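Local structure of 3-hexulose-6-phosphate isomerase (Methanocaldococcus jannaschii, 1JEO) at residues 31-36 and 128-133; 40-45 and 82-87; 46-51 and 93-98. The protein catalyses the reversible isomerisation of 3-hexulose 6-phosphate to fructose 6-phosphate, acting as a homotetrameric member of the SIS (sugar isomerase) family. One frame throughout, in Å; residues are numbered along the deposited sequence.

Contact 1 (31-36 and 128-133); sequences DSLIDR and LTIPLE
Ser32 is the first residue of 31-36 to meet the strand, and it does so through Leu128: the methyl CD2 of Leu128 lies 3.9 Å from Ser32 OG and rests against Ser32 CB as well. With OG anti to its own backbone N (chi1 -173°), the hydroxyl can both border this methyl and take a bond from Arg36, one helical turn on. The same Leu128 CD2 reaches the helix backbone at the next residue, 4.0 Å from Leu33 N, so a single methyl spans the step from Ser32 to Leu33. The end of the Leu33 side chain goes to Ile130. Leu33 CD2 is 3.9 Å from Ile130 CD1, the end of the isoleucine's longer branch, and the two side chains cross at about a right angle.

Arg36 closes the row. Its NE donates to Ser32 OG over 3.2 Å along an almost straight line (177°), and OG lies in the guanidinium plane, which helps fix the rotation of that group. Leu128 CB sits over the rim of one guanidinium face, 4.2 Å above the plane. The polar end is held from beside the strand, where Arg36 NH1 forms a salt bridge with Asp127. No hydrogen bond crosses between the two segments; the meeting is made by methyls and the flat arginine.

Helix 24-39 thus packs on one face of the parallel sheet of the alpha/beta SIS domain, here against an outer strand, the helix and strand directions 126° apart. Leu128 and Ile130 are hydrogen-bonded through their backbones to Ala114 of strand 112-115, whose Ile113 touches Leu33, Arg36 and Leu128. Helix 144-164 brings Phe153 and Val157 against Leu33, while Phe20 of helix 19-22 packs on Ile130.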
loop_
_atom_site.group_PDB
_atom_site.type_symbol
_atom_site.label_atom_id
_atom_site.label_comp_id
_atom_site.label_asym_id
_atom_site.label_seq_id
_atom_site.Cartn_x
_atom_site.Cartn_y
_atom_site.Cartn_z
ATOM N N ASP A 31 -9.457 -2.772 8.039
ATOM C CA ASP A 31 -10.268 -3.987 7.892
ATOM C C ASP A 31 -10.737 -4.166 6.454
ATOM O O ASP A 31 -10.724 -5.281 5.932
ATOM C CB ASP A 31 -11.487 -3.969 8.828
ATOM C CG ASP A 31 -11.125 -4.232 10.288
ATOM O OD1 ASP A 31 -10.011 -4.716 10.575
ATOM O OD2 ASP A 31 -11.972 -3.951 11.163
ATOM N N SER A 32 -11.090 -3.051 5.813
ATOM C CA SER A 32 -11.550 -3.044 4.424
ATOM C C SER A 32 -10.406 -3.395 3.470
ATOM O O SER A 32 -10.604 -4.175 2.544
ATOM C CB SER A 32 -12.158 -1.686 4.060
ATOM O OG SER A 32 -12.752 -1.716 2.776
ATOM N N LEU A 33 -9.203 -2.878 3.751
ATOM C CA LEU A 33 -8.008 -3.149 2.937
ATOM C C LEU A 33 -7.679 -4.647 2.955
ATOM O O LEU A 33 -7.487 -5.247 1.899
ATOM C CB LEU A 33 -6.799 -2.324 3.437
ATOM C CG LEU A 33 -5.356 -2.576 2.933
ATOM C CD1 LEU A 33 -5.218 -2.368 1.439
ATOM C CD2 LEU A 33 -4.392 -1.663 3.664
ATOM N N ILE A 34 -7.708 -5.237 4.151
ATOM C CA ILE A 34 -7.427 -6.658 4.372
ATOM C C ILE A 34 -8.499 -7.562 3.740
ATOM O O ILE A 34 -8.164 -8.570 3.117
ATOM C CB ILE A 34 -7.253 -6.949 5.900
ATOM C CG1 ILE A 34 -5.996 -6.233 6.410
ATOM C CG2 ILE A 34 -7.157 -8.455 6.189
ATOM C CD1 ILE A 34 -5.882 -6.178 7.905
ATOM N N ASP A 35 -9.765 -7.157 3.855
ATOM C CA ASP A 35 -10.899 -7.905 3.300
ATOM C C ASP A 35 -10.819 -7.977 1.769
ATOM O O ASP A 35 -11.007 -9.049 1.185
ATOM C CB ASP A 35 -12.223 -7.267 3.746
ATOM C CG ASP A 35 -13.421 -8.180 3.539
ATOM O OD1 ASP A 35 -13.345 -9.373 3.906
ATOM O OD2 ASP A 35 -14.446 -7.699 3.011
ATOM N N ARG A 36 -10.459 -6.849 1.148
ATOM C CA ARG A 36 -10.310 -6.740 -0.308
ATOM C C ARG A 36 -9.121 -7.544 -0.834
ATOM O O ARG A 36 -9.192 -8.091 -1.932
ATOM C CB ARG A 36 -10.172 -5.276 -0.727
ATOM C CG ARG A 36 -11.443 -4.477 -0.573
ATOM C CD ARG A 36 -11.172 -3.004 -0.787
ATOM N NE ARG A 36 -12.285 -2.167 -0.349
ATOM C CZ ARG A 36 -13.157 -1.577 -1.163
ATOM N NH1 ARG A 36 -13.064 -1.720 -2.478
ATOM N NH2 ARG A 36 -14.130 -0.840 -0.653
ATOM N N LEU A 128 -11.648 3.326 -1.907
ATOM C CA LEU A 128 -11.177 3.471 -0.534
ATOM C C LEU A 128 -9.910 4.315 -0.538
ATOM O O LEU A 128 -8.956 4.018 -1.265
ATOM C CB LEU A 128 -10.881 2.092 0.086
ATOM C CG LEU A 128 -10.216 1.984 1.470
ATOM C CD1 LEU A 128 -11.159 2.439 2.584
ATOM C CD2 LEU A 128 -9.766 0.556 1.713
ATOM N N THR A 129 -9.917 5.377 0.259
ATOM C CA THR A 129 -8.761 6.253 0.381
ATOM C C THR A 129 -8.233 6.146 1.806
ATOM O O THR A 129 -9.001 6.229 2.771
ATOM C CB THR A 129 -9.106 7.726 0.027
ATOM O OG1 THR A 129 -9.548 7.793 -1.332
ATOM C CG2 THR A 129 -7.882 8.637 0.182
ATOM N N ILE A 130 -6.930 5.887 1.926
ATOM C CA ILE A 130 -6.266 5.777 3.225
ATOM C C ILE A 130 -5.214 6.900 3.338
ATOM O O ILE A 130 -4.085 6.746 2.863
ATOM C CB ILE A 130 -5.613 4.362 3.445
ATOM C CG1 ILE A 130 -6.665 3.251 3.293
ATOM C CG2 ILE A 130 -4.968 4.285 4.847
ATOM C CD1 ILE A 130 -6.134 1.821 3.431
ATOM N N PRO A 131 -5.586 8.060 3.934
ATOM C CA PRO A 131 -4.641 9.175 4.084
ATOM C C PRO A 131 -3.674 8.959 5.252
ATOM O O PRO A 131 -4.076 8.499 6.320
ATOM C CB PRO A 131 -5.557 10.376 4.375
ATOM C CG PRO A 131 -6.933 9.921 3.961
ATOM C CD PRO A 131 -6.929 8.487 4.370
ATOM N N LEU A 132 -2.389 9.211 5.010
ATOM C CA LEU A 132 -1.360 9.100 6.040
ATOM C C LEU A 132 -0.778 10.506 6.145
ATOM O O LEU A 132 0.233 10.840 5.512
ATOM C CB LEU A 132 -0.289 8.052 5.676
ATOM C CG LEU A 132 -0.704 6.576 5.561
ATOM C CD1 LEU A 132 0.459 5.761 5.072
ATOM C CD2 LEU A 132 -1.209 6.024 6.883
ATOM N N GLU A 133 -1.500 11.344 6.890
ATOM C CA GLU A 133 -1.152 12.749 7.110
ATOM C C GLU A 133 -0.024 12.902 8.123
ATOM O O GLU A 133 -0.241 12.973 9.337
ATOM C CB GLU A 133 -2.400 13.534 7.526
ATOM C CG GLU A 133 -3.497 13.513 6.465
ATOM C CD GLU A 133 -4.859 13.889 7.012
ATOM O OE1 GLU A 133 -5.461 13.062 7.733
ATOM O OE2 GLU A 133 -5.329 15.006 6.710
#

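Contact 2 (40-45 and 82-87); sequences AKKIFI and KDDLLI
The Phe44 ring and the Asp84 carboxylate meet obliquely, their planes 39° apart, with Phe44 CE1 3.4 Å from Asp84 OD2. That oxygen comes in at the ring edge, near the ring plane, and Leu85 O also lies at the edge, in plane. Tyr80 adds an edge-to-face ring contact to Phe44.

Lys42 grips the carboxylate at both oxygens, strongly at OD2 and weakly at OD1. OD2 of Asp84 uses its syn lone pair for a 2.8 Å salt bridge to Lys42 NZ, and the bends of the lysine chain at chi3 and chi4 (-62° and -65°) curl the ammonium back onto it. Asp84 OD1 takes a weak bond from Lys42 N and a sound one from a water, which in turn accepts weakly from Lys42 NZ. Glu81 serves both partners: its carboxylate pairs with Lys42 NZ and its backbone N reaches Asp84 OD2.

Beyond this polar end run two adjoining parallel strands, 43-46 and 85-89, inside the five-stranded sheet of the SIS alpha/beta fold. Phe44 bonds on both sides of its partner Leu86, with Phe44 N to Leu85 O at 2.7 Å and Ile87 N to Phe44 O at 2.8 Å. Leu85 N to Lys42 O continues the pattern, which breaks before the strands: Lys41 N, not Lys42 N, donates to Asp83 O, tilted out of the carbonyl plane. Phe44 CB and Leu86 CD1 touch on the face packed by helix 96-106. On the other, under helices 24-39 and 49-64, Ile43, Ile45, Leu85 and Ile87 gather; Ile45 and Ile87 lie side by side, CD1 to CD1 3.9 Å.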
loop_
_atom_site.group_PDB
_atom_site.type_symbol
_atom_site.label_atom_id
_atom_site.label_comp_id
_atom_site.label_asym_id
_atom_site.label_seq_id
_atom_site.Cartn_x
_atom_site.Cartn_y
_atom_site.Cartn_z
ATOM N N ALA A 40 -9.743 -10.727 -3.370
ATOM C CA ALA A 40 -9.252 -10.509 -4.733
ATOM C C ALA A 40 -8.630 -11.752 -5.359
ATOM O O ALA A 40 -8.087 -12.603 -4.651
ATOM C CB ALA A 40 -8.251 -9.372 -4.760
ATOM N N LYS A 41 -8.737 -11.851 -6.685
ATOM C CA LYS A 41 -8.163 -12.960 -7.445
ATOM C C LYS A 41 -6.664 -12.654 -7.586
ATOM O O LYS A 41 -5.821 -13.453 -7.177
ATOM C CB LYS A 41 -8.840 -13.069 -8.822
ATOM C CG LYS A 41 -8.580 -14.368 -9.588
ATOM C CD LYS A 41 -9.321 -15.558 -8.986
ATOM C CE LYS A 41 -9.023 -16.841 -9.752
ATOM N NZ LYS A 41 -9.718 -18.025 -9.169
ATOM N N LYS A 42 -6.352 -11.480 -8.140
ATOM C CA LYS A 42 -4.970 -11.014 -8.310
ATOM C C LYS A 42 -4.872 -9.603 -7.720
ATOM O O LYS A 42 -5.841 -8.839 -7.756
ATOM C CB LYS A 42 -4.528 -11.005 -9.788
ATOM C CG LYS A 42 -4.766 -12.305 -10.573
ATOM C CD LYS A 42 -4.051 -12.363 -11.929
ATOM C CE LYS A 42 -4.495 -11.285 -12.923
ATOM N NZ LYS A 42 -5.906 -11.365 -13.375
ATOM N N ILE A 43 -3.722 -9.280 -7.127
ATOM C CA ILE A 43 -3.495 -7.969 -6.509
ATOM C C ILE A 43 -2.396 -7.212 -7.256
ATOM O O ILE A 43 -1.300 -7.732 -7.461
ATOM C CB ILE A 43 -3.127 -8.105 -4.996
ATOM C CG1 ILE A 43 -4.215 -8.900 -4.263
ATOM C CG2 ILE A 43 -3.012 -6.718 -4.338
ATOM C CD1 ILE A 43 -3.734 -9.649 -3.068
ATOM N N PHE A 44 -2.709 -5.982 -7.661
ATOM C CA PHE A 44 -1.780 -5.127 -8.402
ATOM C C PHE A 44 -1.368 -3.901 -7.602
ATOM O O PHE A 44 -2.209 -3.207 -7.038
ATOM C CB PHE A 44 -2.406 -4.670 -9.726
ATOM C CG PHE A 44 -2.604 -5.773 -10.724
ATOM C CD1 PHE A 44 -3.672 -6.686 -10.591
ATOM C CD2 PHE A 44 -1.742 -5.893 -11.825
ATOM C CE1 PHE A 44 -3.879 -7.704 -11.548
ATOM C CE2 PHE A 44 -1.937 -6.910 -12.792
ATOM C CZ PHE A 44 -3.009 -7.816 -12.652
ATOM N N ILE A 45 -0.062 -3.655 -7.536
ATOM C CA ILE A 45 0.472 -2.505 -6.808
ATOM C C ILE A 45 1.213 -1.589 -7.789
ATOM O O ILE A 45 1.890 -2.069 -8.697
ATOM C CB ILE A 45 1.494 -2.922 -5.687
ATOM C CG1 ILE A 45 1.046 -4.173 -4.911
ATOM C CG2 ILE A 45 1.778 -1.738 -4.747
ATOM C CD1 ILE A 45 -0.175 -4.041 -4.054
ATOM N N LYS A 82 -11.757 -8.102 -13.891
ATOM C CA LYS A 82 -12.863 -7.646 -13.029
ATOM C C LYS A 82 -12.848 -8.024 -11.542
ATOM O O LYS A 82 -13.337 -7.259 -10.712
ATOM C CB LYS A 82 -14.223 -7.995 -13.659
ATOM C CG LYS A 82 -14.493 -9.482 -13.878
ATOM C CD LYS A 82 -15.885 -9.710 -14.461
ATOM C CE LYS A 82 -16.225 -11.193 -14.561
ATOM N NZ LYS A 82 -16.350 -11.852 -13.223
ATOM N N ASP A 83 -12.250 -9.166 -11.212
ATOM C CA ASP A 83 -12.182 -9.637 -9.827
ATOM C C ASP A 83 -10.863 -9.285 -9.133
ATOM O O ASP A 83 -10.573 -9.792 -8.042
ATOM C CB ASP A 83 -12.424 -11.154 -9.771
ATOM C CG ASP A 83 -13.830 -11.544 -10.204
ATOM O OD1 ASP A 83 -13.955 -12.432 -11.072
ATOM O OD2 ASP A 83 -14.805 -10.964 -9.677
ATOM N N ASP A 84 -10.093 -8.388 -9.750
ATOM C CA ASP A 84 -8.798 -7.968 -9.211
ATOM C C ASP A 84 -8.835 -6.698 -8.362
ATOM O O ASP A 84 -9.847 -5.993 -8.308
ATOM C CB ASP A 84 -7.765 -7.819 -10.339
ATOM C CG ASP A 84 -7.494 -9.122 -11.079
ATOM O OD1 ASP A 84 -7.781 -10.211 -10.538
ATOM O OD2 ASP A 84 -6.975 -9.060 -12.210
ATOM N N LEU A 85 -7.709 -6.418 -7.709
ATOM C CA LEU A 85 -7.551 -5.255 -6.844
ATOM C C LEU A 85 -6.307 -4.445 -7.217
ATOM O O LEU A 85 -5.258 -5.014 -7.498
ATOM C CB LEU A 85 -7.443 -5.714 -5.381
ATOM C CG LEU A 85 -7.085 -4.709 -4.281
ATOM C CD1 LEU A 85 -8.196 -3.702 -4.075
ATOM C CD2 LEU A 85 -6.792 -5.448 -3.008
ATOM N N LEU A 86 -6.452 -3.123 -7.236
ATOM C CA LEU A 86 -5.341 -2.219 -7.522
ATOM C C LEU A 86 -5.101 -1.315 -6.313
ATOM O O LEU A 86 -6.034 -0.703 -5.785
ATOM C CB LEU A 86 -5.609 -1.361 -8.771
ATOM C CG LEU A 86 -4.560 -0.299 -9.140
ATOM C CD1 LEU A 86 -3.250 -0.923 -9.619
ATOM C CD2 LEU A 86 -5.112 0.631 -10.195
ATOM N N ILE A 87 -3.853 -1.277 -5.858
ATOM C CA ILE A 87 -3.456 -0.439 -4.729
ATOM C C ILE A 87 -2.452 0.586 -5.271
ATOM O O ILE A 87 -1.431 0.224 -5.865
ATOM C CB ILE A 87 -2.847 -1.278 -3.557
ATOM C CG1 ILE A 87 -3.909 -2.229 -2.981
ATOM C CG2 ILE A 87 -2.305 -0.360 -2.446
ATOM C CD1 ILE A 87 -3.386 -3.298 -2.035
HETATM O O HOH W 1 -8.900 -12.291 -12.332
#

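Contact 3 (46-51 and 93-98); sequences FGVGRS and GRTESV. With CIT (citric acid), chain B.
Val48 has CG1 anti to its backbone N (chi1 172°), which leaves CG2 directed at the helix start across from it: Val48 CG2 is 3.9 Å from Ser97 CB and touches Val98 CG2 and Thr95 CG2 too. The other branch, CG1, borders the terminal carboxylate carbon C5 of the bound citrate. In Thr95, OG1 stands anti to the carbonyl carbon (chi1 -45°), and that rotation delivers the hydroxyl to the citrate. Thr95 occupies the N-cap position of helix 96-106, yet its side chain makes no capping bond.

Further back, Phe46 meets the same helix turn. Val98 CA lies at the ring edge, in plane, 4.0 Å from Phe46 CE2, while Ser97 O approaches CE2 obliquely at 3.5 Å. Phe46 CE2 also rests against Val98 CG2 at 4.1 Å, so this methyl is shared by Phe46 and Val48.

Between the two segments sits one carboxylate of the citrate. Ser51 OG donates to its O5 over 2.8 Å, and Thr95 OG1 to the sister oxygen O6 over 3.0 Å. Ser90, Gly91 and Ser92 bind the ligand too, and Arg50 forms a salt bridge with Glu147, the probable proton acceptor.

The citrate probably came from the crystallisation liquor, but it occupies a site lined by Ser51 and Thr95, both inferred to bind substrate. Loops leaving the C-terminal ends of parallel strands and running into helix N-termini are consistent with the sugar-phosphate pocket of a SIS domain.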
loop_
_atom_site.group_PDB
_atom_site.type_symbol
_atom_site.label_atom_id
_atom_site.label_comp_id
_atom_site.label_asym_id
_atom_site.label_seq_id
_atom_site.Cartn_x
_atom_site.Cartn_y
_atom_site.Cartn_z
ATOM N N PHE A 46 1.076 -0.276 -7.595
ATOM C CA PHE A 46 1.767 0.714 -8.423
ATOM C C PHE A 46 2.088 1.990 -7.652
ATOM O O PHE A 46 1.349 2.412 -6.757
ATOM C CB PHE A 46 0.985 1.062 -9.709
ATOM C CG PHE A 46 1.765 1.922 -10.692
ATOM C CD1 PHE A 46 2.964 1.448 -11.280
ATOM C CD2 PHE A 46 1.330 3.225 -11.007
ATOM C CE1 PHE A 46 3.724 2.258 -12.170
ATOM C CE2 PHE A 46 2.081 4.051 -11.896
ATOM C CZ PHE A 46 3.281 3.561 -12.478
ATOM N N GLY A 47 3.182 2.610 -8.081
ATOM C CA GLY A 47 3.667 3.852 -7.525
ATOM C C GLY A 47 4.864 4.261 -8.361
ATOM O O GLY A 47 5.484 3.419 -9.021
ATOM N N VAL A 48 5.207 5.542 -8.302
ATOM C CA VAL A 48 6.338 6.100 -9.045
ATOM C C VAL A 48 7.421 6.511 -8.038
ATOM O O VAL A 48 7.111 6.823 -6.886
ATOM C CB VAL A 48 5.868 7.332 -9.908
ATOM C CG1 VAL A 48 7.039 8.064 -10.545
ATOM C CG2 VAL A 48 4.920 6.868 -11.000
ATOM N N GLY A 49 8.682 6.460 -8.476
ATOM C CA GLY A 49 9.818 6.841 -7.651
ATOM C C GLY A 49 9.950 6.078 -6.350
ATOM O O GLY A 49 9.766 4.859 -6.331
ATOM N N ARG A 50 10.195 6.807 -5.260
ATOM C CA ARG A 50 10.342 6.219 -3.928
ATOM C C ARG A 50 9.065 5.557 -3.417
ATOM O O ARG A 50 9.136 4.543 -2.726
ATOM C CB ARG A 50 10.863 7.248 -2.934
ATOM C CG ARG A 50 12.350 7.517 -3.056
ATOM C CD ARG A 50 12.831 8.665 -2.166
ATOM N NE ARG A 50 12.374 8.560 -0.777
ATOM C CZ ARG A 50 13.162 8.401 0.285
ATOM N NH1 ARG A 50 14.483 8.313 0.150
ATOM N NH2 ARG A 50 12.622 8.366 1.500
ATOM N N SER A 51 7.907 6.090 -3.822
ATOM C CA SER A 51 6.609 5.516 -3.445
ATOM C C SER A 51 6.448 4.145 -4.102
ATOM O O SER A 51 5.868 3.240 -3.513
ATOM C CB SER A 51 5.456 6.429 -3.858
ATOM O OG SER A 51 5.325 7.508 -2.954
ATOM N N GLY A 93 -0.691 12.516 -4.705
ATOM C CA GLY A 93 -1.863 11.950 -5.358
ATOM C C GLY A 93 -2.174 12.612 -6.695
ATOM O O GLY A 93 -3.249 12.404 -7.258
ATOM N N ARG A 94 -1.223 13.397 -7.203
ATOM C CA ARG A 94 -1.388 14.136 -8.456
ATOM C C ARG A 94 -0.538 13.638 -9.620
ATOM O O ARG A 94 -0.737 14.085 -10.756
ATOM C CB ARG A 94 -1.080 15.624 -8.231
ATOM C CG ARG A 94 -2.055 16.376 -7.330
ATOM C CD ARG A 94 -1.643 17.834 -7.145
ATOM N NE ARG A 94 -0.426 17.977 -6.339
ATOM C CZ ARG A 94 0.699 18.568 -6.747
ATOM N NH1 ARG A 94 0.790 19.088 -7.967
ATOM N NH2 ARG A 94 1.745 18.627 -5.933
ATOM N N THR A 95 0.395 12.721 -9.340
ATOM C CA THR A 95 1.314 12.166 -10.351
ATOM C C THR A 95 0.570 11.585 -11.560
ATOM O O THR A 95 -0.262 10.687 -11.416
ATOM C CB THR A 95 2.249 11.105 -9.724
ATOM O OG1 THR A 95 2.749 11.600 -8.475
ATOM C CG2 THR A 95 3.440 10.814 -10.641
ATOM N N GLU A 96 0.842 12.167 -12.728
ATOM C CA GLU A 96 0.211 11.788 -13.995
ATOM C C GLU A 96 0.250 10.308 -14.372
ATOM O O GLU A 96 -0.761 9.770 -14.839
ATOM C CB GLU A 96 0.748 12.651 -15.137
ATOM C CG GLU A 96 0.154 14.055 -15.207
ATOM C CD GLU A 96 -1.277 14.078 -15.725
ATOM O OE1 GLU A 96 -1.506 13.649 -16.877
ATOM O OE2 GLU A 96 -2.171 14.530 -14.980
ATOM N N SER A 97 1.385 9.649 -14.118
ATOM C CA SER A 97 1.543 8.221 -14.414
ATOM C C SER A 97 0.667 7.333 -13.526
ATOM O O SER A 97 0.230 6.265 -13.961
ATOM C CB SER A 97 3.004 7.793 -14.303
ATOM O OG SER A 97 3.776 8.414 -15.311
ATOM N N VAL A 98 0.397 7.795 -12.303
ATOM C CA VAL A 98 -0.465 7.074 -11.355
ATOM C C VAL A 98 -1.930 7.251 -11.793
ATOM O O VAL A 98 -2.713 6.305 -11.724
ATOM C CB VAL A 98 -0.238 7.564 -9.879
ATOM C CG1 VAL A 98 -1.293 6.990 -8.915
ATOM C CG2 VAL A 98 1.152 7.150 -9.408
HETATM C C1 CIT B . 4.401 13.338 -5.867
HETATM O O1 CIT B . 4.069 14.412 -6.460
HETATM O O2 CIT B . 4.013 13.033 -4.651
HETATM C C2 CIT B . 5.293 12.389 -6.669
HETATM C C3 CIT B . 5.806 10.999 -6.086
HETATM O O7 CIT B . 6.712 11.317 -5.010
HETATM C C4 CIT B . 6.677 10.307 -7.241
HETATM C C5 CIT B . 7.864 10.925 -7.894
HETATM O O3 CIT B . 8.930 10.698 -7.367
HETATM O O4 CIT B . 7.675 11.633 -8.913
HETATM C C6 CIT B . 4.577 10.075 -5.600
HETATM O O5 CIT B . 4.535 9.742 -4.398
HETATM O O6 CIT B . 3.675 9.704 -6.412
#

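Overall arrangement
All three contacts belong to the SIS domain, built around a parallel beta-sheet with strands in the order 69-71, 43-46, 85-89, 112-115, 128-130. Contact 1 spans the longest loop and encloses the other two, whose segments alternate along the chain. Contact 2 pairs strands inside the sheet; contact 3 follows directly, where those strands run into helices 49-64 and 96-106, and a probable hydrogen bond from Phe46 N to Ile87 O joins them. Contacts 1 and 2, centres about 14 Å apart, touch where Leu33 of helix 24-39 meets Ile87 of the sheet. Contact 3 is about 18 Å from either centre, placing the ligand pocket at the C-terminal edge of the sheet, beside helix 144-164.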